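Local coordinates for protein myosin-17 (Arabidopsis thaliana, PDB 7KFL) that probably binds organelle and vesicle cargo through its globular tail, as a plant class XI myosin that moves along actin filaments, at residues K93-A98 against P151-K156; R303-F308 against Y336-M341. All coordinates share one frame; numbering follows the deposited sequence.

Contact 1. Residues K93-A98 against P151-K156; sequences KATGAA and PALLFK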
loop_
_atom_site.group_PDB
_atom_site.type_symbol
_atom_site.label_atom_id
_atom_site.label_comp_id
_atom_site.label_asym_id
_atom_site.label_seq_id
_atom_site.Cartn_x
_atom_site.Cartn_y
_atom_site.Cartn_z
ATOM N N LYS A 93 -12.435 -18.956 -20.050
ATOM C CA LYS A 93 -13.922 -18.896 -19.984
ATOM C C LYS A 93 -14.391 -19.848 -18.877
ATOM O O LYS A 93 -13.910 -20.998 -18.849
ATOM C CB LYS A 93 -14.558 -19.292 -21.321
ATOM C CG LYS A 93 -14.635 -18.200 -22.383
ATOM C CD LYS A 93 -15.185 -18.710 -23.708
ATOM C CE LYS A 93 -15.214 -17.673 -24.814
ATOM N NZ LYS A 93 -16.577 -17.134 -25.044
ATOM N N ALA A 94 -15.294 -19.387 -18.004
ATOM C CA ALA A 94 -15.812 -20.139 -16.835
ATOM C C ALA A 94 -16.712 -21.285 -17.311
ATOM O O ALA A 94 -17.460 -21.088 -18.290
ATOM C CB ALA A 94 -16.551 -19.209 -15.905
ATOM N N THR A 95 -16.632 -22.436 -16.632
ATOM C CA THR A 95 -17.426 -23.663 -16.914
ATOM C C THR A 95 -17.983 -24.223 -15.599
ATOM O O THR A 95 -17.428 -23.894 -14.531
ATOM C CB THR A 95 -16.589 -24.716 -17.656
ATOM O OG1 THR A 95 -15.517 -25.135 -16.810
ATOM C CG2 THR A 95 -16.029 -24.207 -18.966
ATOM N N GLY A 96 -19.040 -25.035 -15.690
ATOM C CA GLY A 96 -19.690 -25.693 -14.541
ATOM C C GLY A 96 -20.456 -24.699 -13.685
ATOM O O GLY A 96 -21.230 -23.903 -14.256
ATOM N N ALA A 97 -20.235 -24.739 -12.367
ATOM C CA ALA A 97 -20.949 -23.939 -11.346
ATOM C C ALA A 97 -20.995 -22.461 -11.760
ATOM O O ALA A 97 -22.095 -21.883 -11.732
ATOM C CB ALA A 97 -20.287 -24.118 -10.001
ATOM N N ALA A 98 -19.855 -21.887 -12.160
ATOM C CA ALA A 98 -19.684 -20.440 -12.447
ATOM C C ALA A 98 -20.219 -20.095 -13.845
ATOM O O ALA A 98 -19.435 -19.590 -14.670
ATOM C CB ALA A 98 -18.228 -20.058 -12.301
ATOM N N PRO A 151 -9.303 -27.628 -12.752
ATOM C CA PRO A 151 -7.949 -27.346 -12.270
ATOM C C PRO A 151 -7.484 -25.913 -12.577
ATOM O O PRO A 151 -6.833 -25.317 -11.734
ATOM C CB PRO A 151 -7.075 -28.360 -13.023
ATOM C CG PRO A 151 -8.024 -29.491 -13.348
ATOM C CD PRO A 151 -9.353 -28.816 -13.619
ATOM N N ALA A 152 -7.842 -25.400 -13.759
ATOM C CA ALA A 152 -7.421 -24.081 -14.288
ATOM C C ALA A 152 -8.163 -22.945 -13.572
ATOM O O ALA A 152 -7.527 -21.904 -13.319
ATOM C CB ALA A 152 -7.653 -24.033 -15.777
ATOM N N LEU A 153 -9.454 -23.124 -13.279
ATOM C CA LEU A 153 -10.298 -22.104 -12.595
ATOM C C LEU A 153 -9.851 -21.967 -11.135
ATOM O O LEU A 153 -9.870 -20.827 -10.622
ATOM C CB LEU A 153 -11.774 -22.506 -12.682
ATOM C CG LEU A 153 -12.365 -22.562 -14.090
ATOM C CD1 LEU A 153 -13.775 -23.132 -14.057
ATOM C CD2 LEU A 153 -12.361 -21.190 -14.750
ATOM N N LEU A 154 -9.470 -23.081 -10.500
ATOM C CA LEU A 154 -8.921 -23.108 -9.117
ATOM C C LEU A 154 -7.583 -22.363 -9.093
ATOM O O LEU A 154 -7.315 -21.667 -8.093
ATOM C CB LEU A 154 -8.739 -24.557 -8.655
ATOM C CG LEU A 154 -8.207 -24.730 -7.231
ATOM C CD1 LEU A 154 -9.211 -24.220 -6.210
ATOM C CD2 LEU A 154 -7.854 -26.181 -6.947
ATOM N N PHE A 155 -6.779 -22.519 -10.149
ATOM C CA PHE A 155 -5.424 -21.919 -10.281
ATOM C C PHE A 155 -5.533 -20.391 -10.332
ATOM O O PHE A 155 -4.754 -19.719 -9.627
ATOM C CB PHE A 155 -4.702 -22.451 -11.519
ATOM C CG PHE A 155 -3.374 -21.790 -11.781
ATOM C CD1 PHE A 155 -2.319 -21.944 -10.893
ATOM C CD2 PHE A 155 -3.178 -21.005 -12.908
ATOM C CE1 PHE A 155 -1.098 -21.331 -11.132
ATOM C CE2 PHE A 155 -1.957 -20.395 -13.144
ATOM C CZ PHE A 155 -0.918 -20.558 -12.257
ATOM N N LYS A 156 -6.452 -19.859 -11.147
ATOM C CA LYS A 156 -6.711 -18.398 -11.256
ATOM C C LYS A 156 -7.068 -17.855 -9.866
ATOM O O LYS A 156 -6.536 -16.801 -9.486
ATOM C CB LYS A 156 -7.822 -18.113 -12.272
ATOM C CG LYS A 156 -8.288 -16.664 -12.318
ATOM C CD LYS A 156 -8.949 -16.277 -13.622
ATOM C CE LYS A 156 -9.898 -15.106 -13.478
ATOM N NZ LYS A 156 -11.196 -15.522 -12.891
#
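Leu153 reaches out from the first turn of helix 150-186 and meets the chain at Ala94 and Thr95, so this one residue carries the helix side of the contact. Pro151, in the same turn, lacks an N-H where the helix calls for none, and its O accepts from Phe155 N at 3.2 Å. Ala152, small enough to sit close to Phe54, and the ring of Phe155, on Ile57, Ile58 and Leu88, make up the inner face of the helix. Between them Leu153 forks toward the loop, its CG anti to its own carbonyl carbon (chi1 -64°). The CD1 branch lies against the polar side of Thr95, 3.8 Å from Thr95 OG1 and equally 3.8 Å from Thr95 O, whereas CD2 comes within 4.2 Å of Ala94 CA. These are van der Waals contacts; the hydroxyl of Thr95 is hydrogen-bonded to Ala148 O, which fixes the rotation of the threonine beside the leucine. Lys93 has backbone hydrogen bonds to Val146 and Ala148, part of a two-stranded parallel sheet, 92-93 with 146-147; this is a surface contact in which a leucine in the first turn of the following helix packs on the chain leaving strand 92-93.

Contact 2. Residues R303-F308 against Y336-M341; sequences RQAVGF and YRISTM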
loop_
_atom_site.group_PDB
_atom_site.type_symbol
_atom_site.label_atom_id
_atom_site.label_comp_id
_atom_site.label_asym_id
_atom_site.label_seq_id
_atom_site.Cartn_x
_atom_site.Cartn_y
_atom_site.Cartn_z
ATOM N N ARG A 303 -2.362 16.863 8.237
ATOM C CA ARG A 303 -2.082 18.172 7.584
ATOM C C ARG A 303 -2.945 19.264 8.231
ATOM O O ARG A 303 -2.377 20.296 8.648
ATOM C CB ARG A 303 -2.341 18.089 6.076
ATOM C CG ARG A 303 -1.253 17.358 5.302
ATOM C CD ARG A 303 -1.716 16.900 3.932
ATOM N NE ARG A 303 -2.197 18.003 3.113
ATOM C CZ ARG A 303 -2.874 17.871 1.974
ATOM N NH1 ARG A 303 -3.163 16.672 1.494
ATOM N NH2 ARG A 303 -3.262 18.949 1.317
ATOM N N GLN A 304 -4.257 19.028 8.320
ATOM C CA GLN A 304 -5.260 19.988 8.858
ATOM C C GLN A 304 -5.037 20.180 10.363
ATOM O O GLN A 304 -5.065 21.343 10.813
ATOM C CB GLN A 304 -6.677 19.501 8.549
ATOM C CG GLN A 304 -7.072 19.708 7.092
ATOM C CD GLN A 304 -8.397 19.077 6.737
ATOM O OE1 GLN A 304 -9.287 18.936 7.573
ATOM N NE2 GLN A 304 -8.545 18.701 5.477
ATOM N N ALA A 305 -4.823 19.086 11.103
ATOM C CA ALA A 305 -4.533 19.077 12.558
ATOM C C ALA A 305 -3.276 19.906 12.849
ATOM O O ALA A 305 -3.302 20.708 13.797
ATOM C CB ALA A 305 -4.374 17.659 13.045
ATOM N N VAL A 306 -2.214 19.706 12.064
ATOM C CA VAL A 306 -0.944 20.490 12.146
ATOM C C VAL A 306 -1.239 21.945 11.760
ATOM O O VAL A 306 -0.703 22.850 12.427
ATOM C CB VAL A 306 0.152 19.867 11.262
ATOM C CG1 VAL A 306 1.293 20.832 10.978
ATOM C CG2 VAL A 306 0.686 18.587 11.879
ATOM N N GLY A 307 -2.059 22.151 10.724
ATOM C CA GLY A 307 -2.544 23.477 10.296
ATOM C C GLY A 307 -3.180 24.238 11.449
ATOM O O GLY A 307 -2.962 25.465 11.539
ATOM N N PHE A 308 -3.933 23.538 12.304
ATOM C CA PHE A 308 -4.577 24.096 13.522
ATOM C C PHE A 308 -3.500 24.462 14.549
ATOM O O PHE A 308 -3.498 25.615 15.008
ATOM C CB PHE A 308 -5.595 23.115 14.111
ATOM C CG PHE A 308 -6.222 23.569 15.405
ATOM C CD1 PHE A 308 -7.259 24.490 15.407
ATOM C CD2 PHE A 308 -5.768 23.084 16.623
ATOM C CE1 PHE A 308 -7.832 24.910 16.599
ATOM C CE2 PHE A 308 -6.339 23.508 17.814
ATOM C CZ PHE A 308 -7.370 24.420 17.799
ATOM N N TYR A 336 -12.009 18.939 19.815
ATOM C CA TYR A 336 -12.185 19.188 21.271
ATOM C C TYR A 336 -10.940 18.704 22.025
ATOM O O TYR A 336 -10.374 19.497 22.797
ATOM C CB TYR A 336 -13.459 18.519 21.795
ATOM C CG TYR A 336 -13.646 18.631 23.287
ATOM C CD1 TYR A 336 -14.164 19.781 23.860
ATOM C CD2 TYR A 336 -13.290 17.590 24.132
ATOM C CE1 TYR A 336 -14.329 19.894 25.231
ATOM C CE2 TYR A 336 -13.448 17.686 25.504
ATOM C CZ TYR A 336 -13.971 18.842 26.057
ATOM O OH TYR A 336 -14.130 18.942 27.410
ATOM N N ARG A 337 -10.533 17.451 21.800
ATOM C CA ARG A 337 -9.331 16.835 22.426
ATOM C C ARG A 337 -8.107 17.712 22.134
ATOM O O ARG A 337 -7.416 18.103 23.094
ATOM C CB ARG A 337 -9.133 15.403 21.915
ATOM C CG ARG A 337 -7.828 14.746 22.345
ATOM C CD ARG A 337 -7.652 14.703 23.851
ATOM N NE ARG A 337 -8.687 13.903 24.492
ATOM C CZ ARG A 337 -8.610 12.597 24.748
ATOM N NH1 ARG A 337 -7.535 11.900 24.413
ATOM N NH2 ARG A 337 -9.623 11.986 25.336
ATOM N N ILE A 338 -7.867 18.020 20.856
ATOM C CA ILE A 338 -6.715 18.847 20.385
ATOM C C ILE A 338 -6.792 20.224 21.060
ATOM O O ILE A 338 -5.755 20.681 21.572
ATOM C CB ILE A 338 -6.689 18.942 18.843
ATOM C CG1 ILE A 338 -6.377 17.586 18.204
ATOM C CG2 ILE A 338 -5.712 20.011 18.373
ATOM C CD1 ILE A 338 -6.640 17.527 16.713
ATOM N N SER A 339 -7.976 20.843 21.069
ATOM C CA SER A 339 -8.237 22.203 21.613
ATOM C C SER A 339 -8.005 22.249 23.130
ATOM O O SER A 339 -7.434 23.247 23.604
ATOM C CB SER A 339 -9.634 22.661 21.266
ATOM O OG SER A 339 -9.775 22.834 19.862
ATOM N N THR A 340 -8.439 21.221 23.865
ATOM C CA THR A 340 -8.425 21.179 25.355
ATOM C C THR A 340 -7.062 20.704 25.876
ATOM O O THR A 340 -6.741 21.029 27.032
ATOM C CB THR A 340 -9.552 20.292 25.897
ATOM O OG1 THR A 340 -9.447 19.008 25.283
ATOM C CG2 THR A 340 -10.925 20.876 25.646
ATOM N N MET A 341 -6.302 19.956 25.067
ATOM C CA MET A 341 -4.990 19.365 25.454
ATOM C C MET A 341 -3.839 20.257 24.964
ATOM O O MET A 341 -2.702 20.049 25.435
ATOM C CB MET A 341 -4.842 17.957 24.869
ATOM C CG MET A 341 -3.975 17.041 25.707
ATOM S SD MET A 341 -4.183 15.301 25.253
ATOM C CE MET A 341 -3.521 15.314 23.588
#
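Phe308 and Ile338, each with its CB directed at the opposing helix, supply most of the surface buried here, and Ser339 adds the next largest share. The ring of Phe308 swings out with CG anti to the backbone N (chi1 176°), which carries it across to helix 332-341. There its CD2 and CE2 lie 3.5 and 3.6 Å from CG2 of the beta-branched Ile338, and the ring approaches this methyl obliquely. The two side chains run past each other in opposite senses. Farther out, Phe308 CZ comes 3.5 Å from Ser339 OG. A serine is tolerable against an aromatic ring because its buried hydroxyl is hydrogen-bonded to Leu335 O, one turn back in its own helix. The other arm of Ile338 ends at CD1, 4.3 Å from Ala305 CB, and the small alanine leaves room for it. Were Phe308 an alanine, a gap would probably open beside Ile338 CG2 and Ser339 OG, leaving Ala305 against Ile338 as the remaining touch between the two segments. The short segments run roughly parallel, at 28°, with axes 11.5 Å apart at closest approach. Helix 236-260 packs against both, with Phe255 and Leu258 on Ala305 and Leu259 on Ile338; Val352 touches Phe308 and Ser339, and Met360 of helix 354-369 lies against Ser339.

In the fold
The two contacts lie on opposite sides of the chain's centre, with centres about 53 Å apart and nearest atoms about 35 Å apart, and they share no helix or strand. Contact 1 is a surface contact: a single leucine of a helix rests on an irregular segment, meeting its backbone and a threonine hydroxyl, near a small parallel sheet. Contact 2 is buried, joining two helices within the DIL domain through an aromatic ring, aliphatic branches and a serine. Neither contact has a hydrogen bond between its segments; the hydroxyls of Thr95 and Ser339 are each hydrogen-bonded to a backbone carbonyl outside the segments. Along the chain, contact 1 closes before contact 2 opens.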